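Local structure of protein Ves (Pseudomonas fluorescens, 5FCC) at residues A[48-53]-A[115-120]; A[66-71]-A[96-101]. The protein is of uncertain function but, as a HutD-family bicupin, is probably linked to histidine utilisation and may bind a small ligand. All coordinates share one frame; numbering follows the deposited sequence.

Overall arrangement
Interactions 1 and 2 lie in one antiparallel sheet of a cupin barrel, and their centres are 10 Å apart. Strand 113-120 and strand 67-74 are neighbours in it, so 115-120 of interaction 1 runs directly beside 66-71 of interaction 2; a probable hydrogen bond of 2.6 Å joins Gln67 N to Tyr120 O and another of 2.7 Å joins Phe116 N to Thr71 O. Along the chain, interaction 2 is nested within the loop that interaction 1 closes. Asp115, Asn117 and Arg68 meet on one sheet face around a 1,2-ethanediol, probably picked up from the crystallisation liquor; it touches both contacts, and this spot could be part of a ligand pocket.

Interaction 1 (A[48-53]-A[115-120]); sequences RLSIAD and DFNLIY. With EDO (1,2-ethanediol), chain C.
Arg48 with Ile119, Ser50 with Asn117 and Ala52 with Asp115 form the hydrogen-bonded pairs of two antiparallel strands, six backbone bonds in all, the straightest running from Asp115 N to Ala52 O (2.7 Å, 165°). Between them, Leu49 CA and Ile51 CA direct their hydrogens at the carbonyl oxygens of Asn117 and Asp115.

Apolar contacts occupy the face of Leu49, Ile51, Phe116 and Leu118. With CG anti to the backbone N (chi1 176°), Phe116 slants across so that CZ meets Leu49 CG at 3.6 Å, while Leu49 CD1 touches Leu118 CD1 at 3.7 Å; branched and aromatic chains suit this buried side.

The other face is mixed. Arg48 CB packs on Ile119 CG2 (3.5 Å), and Ser50 OG is hydrogen-bonded to a water (2.8 Å) that also donates to Asn117 O. Asn117 CB lies 3.4 Å from Ser50 OG, its amide beside the ethanediol and small Ala52; Asp115 OD2 is 2.7 Å from ethanediol O2. An alanine in place of Asn117 would keep the Ser50 contact but probably leave Ala52 CB less covered and the diol without its amide neighbour.

Strand 29-36 flanks 48-53, where Glu33 salt-bridges Arg48; strand 67-74 flanks 115-120, and Phe148 stacks on Phe116.

Interaction 2 (A[66-71]-A[96-101]); sequences YQRVIT and FAFRGD. With NA (sodium ion), chain G; EDO (1,2-ethanediol), chain C.
Phe96 begins the pairing with Ile70 through two backbone hydrogen bonds, Phe96 N to Ile70 O (2.7 Å) and Ile70 N to Phe96 O; its ring continues to Leu80, Val82 and Leu90 of strands 78-82 and 87-90 in another sheet. Ala97 and Val69 form a non-hydrogen-bonded pair with CA atoms 4.2 Å apart, and the small CB of Ala97 meets Val69 CG2.

Phe98 is central. Its CG sits between backbone N and carbonyl carbon (chi1 59°), which lays the ring alongside Arg68: Arg68 CB stands over one face, 4.0 Å from the ring centroid, in a CH-pi contact. Ring atom CZ in turn lies over the guanidinium, the two planes 48° apart, while Ile70 CG1 comes to the ring edge at 3.8 Å from Phe98 CE1. Arg68 O is gripped from opposite faces of its plane by Phe98 N and Gln67 NE2. Exposed Arg99 faces Gln67. Just past this last bridge, Gly100 N donates to Tyr66 O (2.6 Å), where a side chain would clash with that oxygen.

Tyr66 OH binds a sodium ion at 2.4 Å; four waters and Glu43 O complete its ligands. Arg68 NH2 donates to ethanediol O1 (3.2 Å): with Phe98 over one guanidinium face, the edge meets a hydroxyl, consistent with binding a polar group.

Interaction 1 (A[48-53]-A[115-120])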
# COMPACT_ATOMS: atom_id res chain seq x y z
N ARG A 48 -1.59 -7.78 -7.24
CA ARG A 48 -1.74 -6.36 -6.93
C ARG A 48 -2.30 -5.62 -8.14
O ARG A 48 -1.93 -5.90 -9.28
CB ARG A 48 -0.39 -5.79 -6.49
CG ARG A 48 -0.46 -4.34 -6.10
CD ARG A 48 0.94 -3.79 -6.00
NE ARG A 48 0.87 -2.42 -5.51
CZ ARG A 48 1.88 -1.57 -5.56
NH1 ARG A 48 3.03 -1.98 -6.09
NH2 ARG A 48 1.74 -0.34 -5.07
N LEU A 49 -3.23 -4.70 -7.89
CA LEU A 49 -3.66 -3.72 -8.87
C LEU A 49 -3.12 -2.37 -8.46
O LEU A 49 -3.17 -2.01 -7.28
CB LEU A 49 -5.17 -3.64 -8.96
CG LEU A 49 -5.87 -4.51 -9.98
CD1 LEU A 49 -5.34 -5.87 -9.92
CD2 LEU A 49 -7.30 -4.50 -9.64
N SER A 50 -2.64 -1.62 -9.43
CA SER A 50 -2.14 -0.28 -9.14
C SER A 50 -2.15 0.52 -10.43
O SER A 50 -2.21 -0.04 -11.53
CB SER A 50 -0.73 -0.33 -8.56
OG SER A 50 0.19 -0.79 -9.53
N ILE A 51 -2.13 1.84 -10.28
CA ILE A 51 -1.90 2.76 -11.39
C ILE A 51 -0.50 3.31 -11.24
O ILE A 51 -0.15 3.87 -10.19
CB ILE A 51 -2.92 3.88 -11.42
CG1 ILE A 51 -4.32 3.31 -11.56
CG2 ILE A 51 -2.59 4.85 -12.57
CD1 ILE A 51 -5.36 4.36 -11.24
N ALA A 52 0.33 3.12 -12.27
CA ALA A 52 1.66 3.69 -12.26
C ALA A 52 1.62 4.97 -13.09
O ALA A 52 1.08 4.99 -14.20
CB ALA A 52 2.70 2.70 -12.78
N ASP A 53 2.10 6.05 -12.49
CA ASP A 53 2.38 7.29 -13.18
C ASP A 53 3.84 7.27 -13.61
O ASP A 53 4.74 7.19 -12.76
CB ASP A 53 2.13 8.49 -12.26
CG ASP A 53 0.65 8.77 -12.02
OD1 ASP A 53 -0.10 7.86 -11.58
OD2 ASP A 53 0.24 9.93 -12.28
N ASP A 115 -0.29 4.00 -16.35
CA ASP A 115 -0.56 2.60 -16.62
C ASP A 115 -1.47 2.00 -15.56
O ASP A 115 -1.28 2.23 -14.36
CB ASP A 115 0.74 1.81 -16.66
CG ASP A 115 1.49 2.01 -17.95
OD1 ASP A 115 0.94 2.67 -18.84
OD2 ASP A 115 2.61 1.47 -18.06
N PHE A 116 -2.45 1.22 -16.00
CA PHE A 116 -3.10 0.28 -15.10
C PHE A 116 -2.25 -0.98 -15.04
O PHE A 116 -2.01 -1.61 -16.08
CB PHE A 116 -4.50 -0.03 -15.60
CG PHE A 116 -5.19 -1.05 -14.79
CD1 PHE A 116 -5.58 -0.76 -13.48
CD2 PHE A 116 -5.44 -2.32 -15.32
CE1 PHE A 116 -6.22 -1.72 -12.69
CE2 PHE A 116 -6.09 -3.28 -14.56
CZ PHE A 116 -6.48 -2.97 -13.21
N ASN A 117 -1.79 -1.33 -13.84
CA ASN A 117 -0.86 -2.43 -13.60
C ASN A 117 -1.57 -3.57 -12.90
O ASN A 117 -2.08 -3.41 -11.78
CB ASN A 117 0.33 -2.00 -12.72
CG ASN A 117 1.38 -1.22 -13.47
OD1 ASN A 117 1.21 -0.86 -14.63
ND2 ASN A 117 2.47 -0.89 -12.77
N LEU A 118 -1.54 -4.74 -13.53
CA LEU A 118 -1.83 -6.00 -12.86
C LEU A 118 -0.52 -6.74 -12.70
O LEU A 118 0.28 -6.80 -13.64
CB LEU A 118 -2.81 -6.88 -13.64
CG LEU A 118 -2.86 -8.33 -13.17
CD1 LEU A 118 -3.41 -8.44 -11.69
CD2 LEU A 118 -3.68 -9.15 -14.14
N ILE A 119 -0.31 -7.31 -11.52
CA ILE A 119 0.80 -8.22 -11.29
C ILE A 119 0.24 -9.38 -10.50
O ILE A 119 -0.59 -9.19 -9.61
CB ILE A 119 1.97 -7.52 -10.57
CG1 ILE A 119 3.17 -8.46 -10.48
CG2 ILE A 119 1.56 -7.00 -9.17
CD1 ILE A 119 4.48 -7.79 -10.13
N TYR A 120 0.68 -10.60 -10.83
CA TYR A 120 0.28 -11.73 -10.00
C TYR A 120 1.34 -12.81 -10.08
O TYR A 120 2.16 -12.86 -11.00
CB TYR A 120 -1.09 -12.28 -10.40
CG TYR A 120 -1.03 -12.92 -11.77
CD1 TYR A 120 -1.11 -12.15 -12.92
CD2 TYR A 120 -0.84 -14.29 -11.91
CE1 TYR A 120 -1.01 -12.73 -14.18
CE2 TYR A 120 -0.74 -14.87 -13.16
CZ TYR A 120 -0.84 -14.09 -14.28
OH TYR A 120 -0.73 -14.70 -15.51
C1 EDO C . 5.37 0.77 -14.78
O1 EDO C . 4.94 0.23 -13.54
C2 EDO C . 4.63 0.06 -15.92
O2 EDO C . 3.22 0.25 -15.73
O HOH W 1 0.15 -3.62 -9.41

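Interaction 2 (A[66-71]-A[96-101])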
# COMPACT_ATOMS: atom_id res chain seq x y z
N TYR A 66 6.69 -13.29 -10.80
CA TYR A 66 5.42 -12.60 -11.00
C TYR A 66 5.20 -12.32 -12.48
O TYR A 66 6.13 -11.99 -13.21
CB TYR A 66 5.37 -11.27 -10.23
CG TYR A 66 5.18 -11.53 -8.76
CD1 TYR A 66 6.26 -11.88 -7.97
CD2 TYR A 66 3.92 -11.47 -8.19
CE1 TYR A 66 6.11 -12.17 -6.63
CE2 TYR A 66 3.74 -11.75 -6.83
CZ TYR A 66 4.85 -12.10 -6.06
OH TYR A 66 4.69 -12.39 -4.74
N GLN A 67 3.94 -12.40 -12.89
CA GLN A 67 3.52 -12.07 -14.24
C GLN A 67 2.88 -10.68 -14.22
O GLN A 67 2.05 -10.38 -13.36
CB GLN A 67 2.53 -13.12 -14.74
CG GLN A 67 1.92 -12.79 -16.11
CD GLN A 67 2.95 -12.91 -17.22
OE1 GLN A 67 3.67 -13.89 -17.29
NE2 GLN A 67 3.06 -11.87 -18.07
N ARG A 68 3.25 -9.84 -15.18
CA ARG A 68 2.68 -8.50 -15.25
C ARG A 68 1.84 -8.32 -16.49
O ARG A 68 2.12 -8.88 -17.56
CB ARG A 68 3.78 -7.45 -15.19
CG ARG A 68 4.69 -7.63 -13.96
CD ARG A 68 5.69 -6.52 -13.84
NE ARG A 68 5.03 -5.22 -13.67
CZ ARG A 68 5.67 -4.06 -13.53
NH1 ARG A 68 7.00 -4.03 -13.55
NH2 ARG A 68 4.99 -2.92 -13.37
N VAL A 69 0.79 -7.52 -16.36
CA VAL A 69 -0.02 -7.08 -17.48
C VAL A 69 -0.26 -5.61 -17.25
O VAL A 69 -0.93 -5.23 -16.28
CB VAL A 69 -1.34 -7.84 -17.60
CG1 VAL A 69 -2.05 -7.39 -18.86
CG2 VAL A 69 -1.08 -9.34 -17.62
N ILE A 70 0.27 -4.77 -18.12
CA ILE A 70 0.11 -3.34 -17.95
C ILE A 70 -0.60 -2.78 -19.17
O ILE A 70 -0.54 -3.32 -20.28
CB ILE A 70 1.47 -2.65 -17.73
CG1 ILE A 70 2.31 -2.76 -19.00
CG2 ILE A 70 2.17 -3.34 -16.57
CD1 ILE A 70 3.53 -1.85 -19.02
N THR A 71 -1.29 -1.68 -18.93
CA THR A 71 -2.13 -1.07 -19.93
C THR A 71 -2.02 0.44 -19.77
O THR A 71 -2.26 0.95 -18.68
CB THR A 71 -3.59 -1.47 -19.77
OG1 THR A 71 -3.72 -2.90 -19.76
CG2 THR A 71 -4.39 -0.86 -20.91
N PHE A 96 -0.46 -5.21 -22.27
CA PHE A 96 0.80 -5.82 -22.62
C PHE A 96 1.27 -6.68 -21.46
O PHE A 96 1.36 -6.19 -20.33
CB PHE A 96 1.86 -4.75 -22.94
CG PHE A 96 3.18 -5.33 -23.22
CD1 PHE A 96 3.41 -5.98 -24.42
CD2 PHE A 96 4.20 -5.29 -22.28
CE1 PHE A 96 4.63 -6.55 -24.68
CE2 PHE A 96 5.42 -5.88 -22.54
CZ PHE A 96 5.63 -6.52 -23.74
N ALA A 97 1.56 -7.95 -21.73
CA ALA A 97 1.99 -8.92 -20.73
C ALA A 97 3.48 -9.16 -20.82
O ALA A 97 4.05 -9.23 -21.92
CB ALA A 97 1.27 -10.26 -20.90
N PHE A 98 4.12 -9.31 -19.66
CA PHE A 98 5.52 -9.68 -19.60
C PHE A 98 5.83 -10.23 -18.22
O PHE A 98 5.12 -9.96 -17.25
CB PHE A 98 6.43 -8.50 -19.90
CG PHE A 98 6.26 -7.34 -18.98
CD1 PHE A 98 5.22 -6.43 -19.17
CD2 PHE A 98 7.17 -7.11 -17.95
CE1 PHE A 98 5.10 -5.32 -18.34
CE2 PHE A 98 7.04 -6.02 -17.11
CZ PHE A 98 6.00 -5.12 -17.31
N ARG A 99 6.91 -11.02 -18.18
CA ARG A 99 7.36 -11.63 -16.94
C ARG A 99 8.00 -10.58 -16.06
O ARG A 99 8.72 -9.69 -16.54
CB ARG A 99 8.40 -12.72 -17.22
CG ARG A 99 7.92 -13.93 -17.98
CD ARG A 99 9.17 -14.68 -18.52
NE ARG A 99 9.17 -16.11 -18.20
CZ ARG A 99 9.56 -16.62 -17.03
NH1 ARG A 99 9.97 -15.83 -16.06
NH2 ARG A 99 9.53 -17.94 -16.84
N GLY A 100 7.73 -10.69 -14.75
CA GLY A 100 8.35 -9.80 -13.79
C GLY A 100 9.87 -9.89 -13.78
O GLY A 100 10.53 -8.92 -13.43
N ASP A 101 10.43 -11.04 -14.18
CA ASP A 101 11.88 -11.19 -14.12
C ASP A 101 12.59 -10.56 -15.32
O ASP A 101 13.81 -10.38 -15.26
CB ASP A 101 12.27 -12.67 -13.98
CG ASP A 101 11.99 -13.53 -15.23
OD1 ASP A 101 11.78 -13.00 -16.35
OD2 ASP A 101 12.02 -14.77 -15.08
NA NA G . 6.42 -11.95 -3.09
C1 EDO C . 5.37 0.77 -14.78
O1 EDO C . 4.94 0.23 -13.54
C2 EDO C . 4.63 0.06 -15.92
O2 EDO C . 3.22 0.25 -15.73
O HOH W 2 8.12 -10.85 -4.49
O HOH W 3 7.92 -10.45 -1.73
O HOH W 4 5.05 -9.88 -3.38
O HOH W 5 7.40 -14.02 -3.53